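PDB 4ZCF: type III restriction-modification enzyme EcoP15I Mod subunit from Escherichia coli, which methylates the second adenine of the DNA site 5'-CAGCAG-3' with S-adenosyl-L-methionine and works with the Res subunit in DNA restriction. Local coordinates for residues D123-T128 / D439-S444; D553-T558 / L573-L578. One frame throughout, in Å; residues are numbered along the deposited sequence.

In the fold
Following the chain from the N terminus, strand 117-122 of the large mixed sheet runs out into 123-128. Some 310 residues later, strand 434-439, its parallel neighbour in that sheet, runs out into 439-444. Contact 1 joins these two loops and so closes a very long excursion within the methyltransferase domain. Contact 2 opens only after contact 1 has closed, so the two neither nest nor cross. It spans just 14 residues in the C-terminal domain, tying the loop after helix 539-552 to the turn between strands 569-574 and 577-580. The centres lie about 31 Å apart and the nearest atoms about 12 Å apart, without touching.

Contact 1 of 2, residues D123-T128 / D439-S444; sequences DPPYNT and DFFAGS
Phe-441 makes the apolar, packed part of this contact: its ring lies with one face against Pro-124 of the Asp-Pro-Pro-Tyr sequence, and Pro-125 touches it obliquely. Its CB points toward 123-128, and chi1 (-75°) sets CG beside the backbone N, where the ring meets the prolines. Pro-124 CA sits almost centrally over one face, 4.1 Å from the Phe-441 ring centroid and 12° off the ring normal, a CH-pi contact. On the same face Pro-124 CB approaches Phe-441 CE2 at 4.1 Å. The side chains of Pro-125 and Phe-441 cross at about a right angle, and Pro-125 CD lies 3.9 Å from Phe-441 CE1. Phe-441 CB rests 3.6 Å from Asp-123 O.

The other part is looser and bridged by a water. No direct hydrogen bond joins the loops; the water accepts from Asp-123 N (2.9 Å) and lies 2.8 Å from both Asp-439 OD2 and Phe-441 O, to which it can donate. Asp-439 OD1 uses its anti lone pair to accept from Phe-441 N at 3.1 Å, closing an Asx turn, while OD2 has a further partner in Thr-447. The carboxylate of Asp-123 is salt-bridged to Lys-418.

The sequences match motif IV (DPPY) and the AdoMet-binding FxGxG motif of amino-methyltransferases, in the order of the beta class, and 123-126 is predicted to bind S-adenosyl methionine. Both loops leave the ends of adjacent parallel strands, 117-122 and 434-439, with helix 171-188 packing against Pro-125 and Phe-440, and strand 461-468 against Asp-439, Phe-440 and Ala-442.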
loop_
_atom_site.group_PDB
_atom_site.type_symbol
_atom_site.label_atom_id
_atom_site.label_comp_id
_atom_site.label_asym_id
_atom_site.label_seq_id
_atom_site.Cartn_x
_atom_site.Cartn_y
_atom_site.Cartn_z
ATOM N N ASP A 123 -7.306 -14.778 -5.292
ATOM C CA ASP A 123 -8.335 -14.702 -6.325
ATOM C C ASP A 123 -9.674 -14.751 -5.569
ATOM O O ASP A 123 -10.222 -15.825 -5.322
ATOM C CB ASP A 123 -8.170 -15.808 -7.366
ATOM C CG ASP A 123 -9.248 -15.924 -8.423
ATOM O OD1 ASP A 123 -9.851 -14.889 -8.774
ATOM O OD2 ASP A 123 -9.422 -17.040 -8.972
ATOM N N PRO A 124 -10.161 -13.595 -5.080
ATOM C CA PRO A 124 -11.399 -13.611 -4.301
ATOM C C PRO A 124 -12.612 -13.768 -5.209
ATOM O O PRO A 124 -12.464 -13.678 -6.426
ATOM C CB PRO A 124 -11.376 -12.250 -3.603
ATOM C CG PRO A 124 -10.700 -11.357 -4.568
ATOM C CD PRO A 124 -9.638 -12.221 -5.220
ATOM N N PRO A 125 -13.816 -14.024 -4.676
ATOM C CA PRO A 125 -14.981 -14.039 -5.572
ATOM C C PRO A 125 -15.182 -12.616 -6.112
ATOM O O PRO A 125 -15.005 -11.612 -5.392
ATOM C CB PRO A 125 -16.137 -14.508 -4.680
ATOM C CG PRO A 125 -15.711 -14.221 -3.274
ATOM C CD PRO A 125 -14.198 -14.172 -3.248
ATOM N N TYR A 126 -15.434 -12.529 -7.416
ATOM C CA TYR A 126 -15.673 -11.288 -8.127
ATOM C C TYR A 126 -17.158 -11.013 -7.833
ATOM O O TYR A 126 -17.815 -11.863 -7.220
ATOM C CB TYR A 126 -15.462 -11.557 -9.624
ATOM C CG TYR A 126 -14.047 -11.869 -10.085
ATOM C CD1 TYR A 126 -13.007 -12.021 -9.171
ATOM C CD2 TYR A 126 -13.749 -12.008 -11.442
ATOM C CE1 TYR A 126 -11.718 -12.353 -9.587
ATOM C CE2 TYR A 126 -12.449 -12.286 -11.874
ATOM C CZ TYR A 126 -11.436 -12.450 -10.944
ATOM O OH TYR A 126 -10.162 -12.764 -11.356
ATOM N N ASN A 127 -17.726 -9.888 -8.194
ATOM C CA ASN A 127 -19.160 -9.878 -7.845
ATOM C C ASN A 127 -19.965 -9.800 -9.120
ATOM O O ASN A 127 -20.781 -8.902 -9.331
ATOM C CB ASN A 127 -19.498 -8.839 -6.771
ATOM C CG ASN A 127 -20.804 -8.985 -6.040
ATOM O OD1 ASN A 127 -21.624 -9.879 -6.270
ATOM N ND2 ASN A 127 -21.070 -8.017 -5.199
ATOM N N THR A 128 -19.661 -10.774 -9.988
ATOM C CA THR A 128 -20.142 -11.049 -11.337
ATOM C C THR A 128 -21.651 -10.971 -11.485
ATOM O O THR A 128 -22.136 -10.504 -12.522
ATOM C CB THR A 128 -19.555 -12.412 -11.782
ATOM O OG1 THR A 128 -18.148 -12.286 -12.091
ATOM C CG2 THR A 128 -20.281 -13.014 -12.940
ATOM N N ASP A 439 -1.779 -17.749 -0.215
ATOM C CA ASP A 439 -3.065 -17.658 -0.926
ATOM C C ASP A 439 -4.134 -18.113 0.039
ATOM O O ASP A 439 -4.141 -19.269 0.409
ATOM C CB ASP A 439 -3.097 -18.506 -2.227
ATOM C CG ASP A 439 -4.234 -18.188 -3.189
ATOM O OD1 ASP A 439 -5.335 -17.790 -2.722
ATOM O OD2 ASP A 439 -4.017 -18.282 -4.395
ATOM N N PHE A 440 -4.992 -17.212 0.499
ATOM C CA PHE A 440 -6.042 -17.580 1.459
ATOM C C PHE A 440 -7.421 -17.844 0.842
ATOM O O PHE A 440 -8.375 -18.064 1.566
ATOM C CB PHE A 440 -6.041 -16.681 2.711
ATOM C CG PHE A 440 -6.143 -15.186 2.478
ATOM C CD1 PHE A 440 -7.388 -14.554 2.429
ATOM C CD2 PHE A 440 -5.003 -14.407 2.364
ATOM C CE1 PHE A 440 -7.484 -13.173 2.216
ATOM C CE2 PHE A 440 -5.098 -13.027 2.167
ATOM C CZ PHE A 440 -6.336 -12.418 2.082
ATOM N N PHE A 441 -7.493 -17.886 -0.508
ATOM C CA PHE A 441 -8.650 -18.260 -1.341
ATOM C C PHE A 441 -8.070 -19.286 -2.316
ATOM O O PHE A 441 -8.147 -19.066 -3.525
ATOM C CB PHE A 441 -9.233 -17.051 -2.129
ATOM C CG PHE A 441 -10.047 -16.073 -1.309
ATOM C CD1 PHE A 441 -11.362 -16.366 -0.947
ATOM C CD2 PHE A 441 -9.494 -14.872 -0.874
ATOM C CE1 PHE A 441 -12.109 -15.462 -0.190
ATOM C CE2 PHE A 441 -10.244 -13.978 -0.108
ATOM C CZ PHE A 441 -11.546 -14.275 0.228
ATOM N N ALA A 442 -7.432 -20.381 -1.796
ATOM C CA ALA A 442 -6.748 -21.414 -2.590
ATOM C C ALA A 442 -7.367 -21.733 -3.959
ATOM O O ALA A 442 -6.640 -21.841 -4.964
ATOM C CB ALA A 442 -6.571 -22.691 -1.781
ATOM N N GLY A 443 -8.698 -21.860 -3.966
ATOM C CA GLY A 443 -9.497 -22.206 -5.126
ATOM C C GLY A 443 -9.280 -23.658 -5.480
ATOM O O GLY A 443 -9.743 -24.542 -4.768
ATOM N N SER A 444 -8.515 -23.892 -6.558
ATOM C CA SER A 444 -8.137 -25.186 -7.098
ATOM C C SER A 444 -6.755 -25.636 -6.646
ATOM O O SER A 444 -6.434 -26.808 -6.821
ATOM C CB SER A 444 -8.209 -25.156 -8.624
ATOM O OG SER A 444 -7.575 -24.038 -9.227
HETATM O O HOH W 1 -6.562 -17.544 -5.185
#

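Contact 2 of 2, residues D553-T558 / L573-L578; sequences DGSLLT and LCDGRL
Arg-577 carries most of the polar side of this contact, its chain bent at chi2 (-122°) so that the guanidinium lies against residues 553-555. Charge pairs hold both of its ends: NH2 forms a salt bridge with Asp-575 OD2 at 3.2 Å, weak as a hydrogen bond, and NH1 pairs with Glu-134 of the EcoP15I restriction subunit. Asp-553 turns its carboxylate to Lys-607, Arg-643 and the hydroxyl of Tyr-579.

Among the polar approaches, Arg-577 NH2 stands 3.1 Å from Ser-555 OG, whose hydroxyl is hydrogen-bonded to Cys-550 O. Asp-553 O is also 3.1 Å from Arg-577 NH2, but the angle is too poor for a hydrogen bond. Gly-554 O and Ser-555 N lie at the guanidinium edge, in its plane, without a hydrogen bond; Ser-555 N and Arg-577 NH2 are both donors.

Van der Waals contacts complete the interface: Ser-555 CB touches Cys-574 SG at 3.7 Å, and Asp-553 CB lies 3.7 Å from Arg-577 NE. Within the turn itself, Asp-575 CB lies over one guanidinium face, offset toward the rim. An alanine in place of Arg-577 would remove the guanidinium, and with it the salt bridges to Asp-575 and to Glu-134 of the restriction subunit, and would probably loosen the packing of the turn against 553-555.

Gly-554, with positive phi, completes a Schellman motif ending helix 539-552, and a type I' turn from Cys-574 to Arg-577 makes strands 569-574 and 577-580 a beta hairpin. In this C-terminal domain of the Mod subunit the helix end packs on the hairpin tip, and strands 562-566 and 607-611 flank the hairpin.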
loop_
_atom_site.group_PDB
_atom_site.type_symbol
_atom_site.label_atom_id
_atom_site.label_comp_id
_atom_site.label_asym_id
_atom_site.label_seq_id
_atom_site.Cartn_x
_atom_site.Cartn_y
_atom_site.Cartn_z
ATOM N N ASP A 553 2.415 -19.621 20.739
ATOM C CA ASP A 553 3.699 -19.254 21.336
ATOM C C ASP A 553 4.679 -18.604 20.364
ATOM O O ASP A 553 5.751 -18.186 20.793
ATOM C CB ASP A 553 4.339 -20.446 22.099
ATOM C CG ASP A 553 3.748 -20.707 23.485
ATOM O OD1 ASP A 553 3.560 -19.734 24.244
ATOM O OD2 ASP A 553 3.549 -21.885 23.832
ATOM N N GLY A 554 4.313 -18.537 19.079
ATOM C CA GLY A 554 5.101 -17.873 18.045
ATOM C C GLY A 554 5.956 -18.721 17.136
ATOM O O GLY A 554 6.739 -18.172 16.353
ATOM N N SER A 555 5.836 -20.052 17.227
ATOM C CA SER A 555 6.637 -20.958 16.390
ATOM C C SER A 555 5.922 -21.249 15.060
ATOM O O SER A 555 4.731 -21.563 15.065
ATOM C CB SER A 555 6.969 -22.261 17.128
ATOM O OG SER A 555 7.038 -22.113 18.540
ATOM N N LEU A 556 6.659 -21.163 13.932
ATOM C CA LEU A 556 6.140 -21.427 12.577
ATOM C C LEU A 556 5.710 -22.882 12.459
ATOM O O LEU A 556 6.393 -23.751 13.015
ATOM C CB LEU A 556 7.212 -21.164 11.492
ATOM C CG LEU A 556 8.031 -19.877 11.538
ATOM C CD1 LEU A 556 9.349 -20.059 10.786
ATOM C CD2 LEU A 556 7.257 -18.698 10.979
ATOM N N LEU A 557 4.630 -23.168 11.687
ATOM C CA LEU A 557 4.151 -24.550 11.482
ATOM C C LEU A 557 5.180 -25.497 10.856
ATOM O O LEU A 557 4.975 -26.705 10.857
ATOM C CB LEU A 557 2.797 -24.610 10.745
ATOM C CG LEU A 557 1.627 -23.883 11.418
ATOM C CD1 LEU A 557 0.402 -23.842 10.516
ATOM C CD2 LEU A 557 1.267 -24.526 12.749
ATOM N N THR A 558 6.300 -24.958 10.379
ATOM C CA THR A 558 7.389 -25.730 9.767
ATOM C C THR A 558 8.462 -26.142 10.785
ATOM O O THR A 558 9.184 -27.110 10.534
ATOM C CB THR A 558 7.955 -25.016 8.520
ATOM O OG1 THR A 558 8.423 -23.702 8.871
ATOM C CG2 THR A 558 6.950 -24.958 7.381
ATOM N N LEU A 573 9.835 -30.371 22.879
ATOM C CA LEU A 573 10.656 -29.173 22.725
ATOM C C LEU A 573 10.377 -28.567 21.353
ATOM O O LEU A 573 10.339 -29.302 20.356
ATOM C CB LEU A 573 12.157 -29.516 22.887
ATOM C CG LEU A 573 13.160 -28.337 22.980
ATOM C CD1 LEU A 573 12.975 -27.527 24.267
ATOM C CD2 LEU A 573 14.603 -28.815 22.864
ATOM N N CYS A 574 10.149 -27.236 21.314
ATOM C CA CYS A 574 9.878 -26.477 20.087
ATOM C C CYS A 574 10.264 -25.024 20.214
ATOM O O CYS A 574 9.566 -24.272 20.896
ATOM C CB CYS A 574 8.427 -26.613 19.636
ATOM S SG CYS A 574 8.027 -25.655 18.145
ATOM N N ASP A 575 11.322 -24.613 19.488
ATOM C CA ASP A 575 11.831 -23.242 19.447
ATOM C C ASP A 575 12.094 -22.686 20.857
ATOM O O ASP A 575 11.453 -21.718 21.277
ATOM C CB ASP A 575 10.908 -22.328 18.592
ATOM C CG ASP A 575 11.511 -21.023 18.075
ATOM O OD1 ASP A 575 12.762 -20.926 18.001
ATOM O OD2 ASP A 575 10.730 -20.119 17.685
ATOM N N GLY A 576 13.009 -23.342 21.580
ATOM C CA GLY A 576 13.416 -22.958 22.930
ATOM C C GLY A 576 12.415 -23.185 24.050
ATOM O O GLY A 576 12.784 -23.063 25.219
ATOM N N ARG A 577 11.138 -23.486 23.730
ATOM C CA ARG A 577 10.135 -23.731 24.763
ATOM C C ARG A 577 9.823 -25.217 24.976
ATOM O O ARG A 577 9.717 -25.969 24.001
ATOM C CB ARG A 577 8.877 -22.831 24.640
ATOM C CG ARG A 577 8.478 -22.391 23.242
ATOM C CD ARG A 577 8.429 -20.881 23.078
ATOM N NE ARG A 577 8.018 -20.503 21.719
ATOM C CZ ARG A 577 8.766 -19.829 20.845
ATOM N NH1 ARG A 577 9.991 -19.431 21.173
ATOM N NH2 ARG A 577 8.293 -19.543 19.640
ATOM N N LEU A 578 9.728 -25.647 26.258
ATOM C CA LEU A 578 9.456 -27.042 26.639
ATOM C C LEU A 578 8.042 -27.233 27.175
ATOM O O LEU A 578 7.641 -26.556 28.110
ATOM C CB LEU A 578 10.509 -27.557 27.631
ATOM C CG LEU A 578 10.327 -28.980 28.171
ATOM C CD1 LEU A 578 10.901 -30.034 27.213
ATOM C CD2 LEU A 578 10.966 -29.115 29.537
#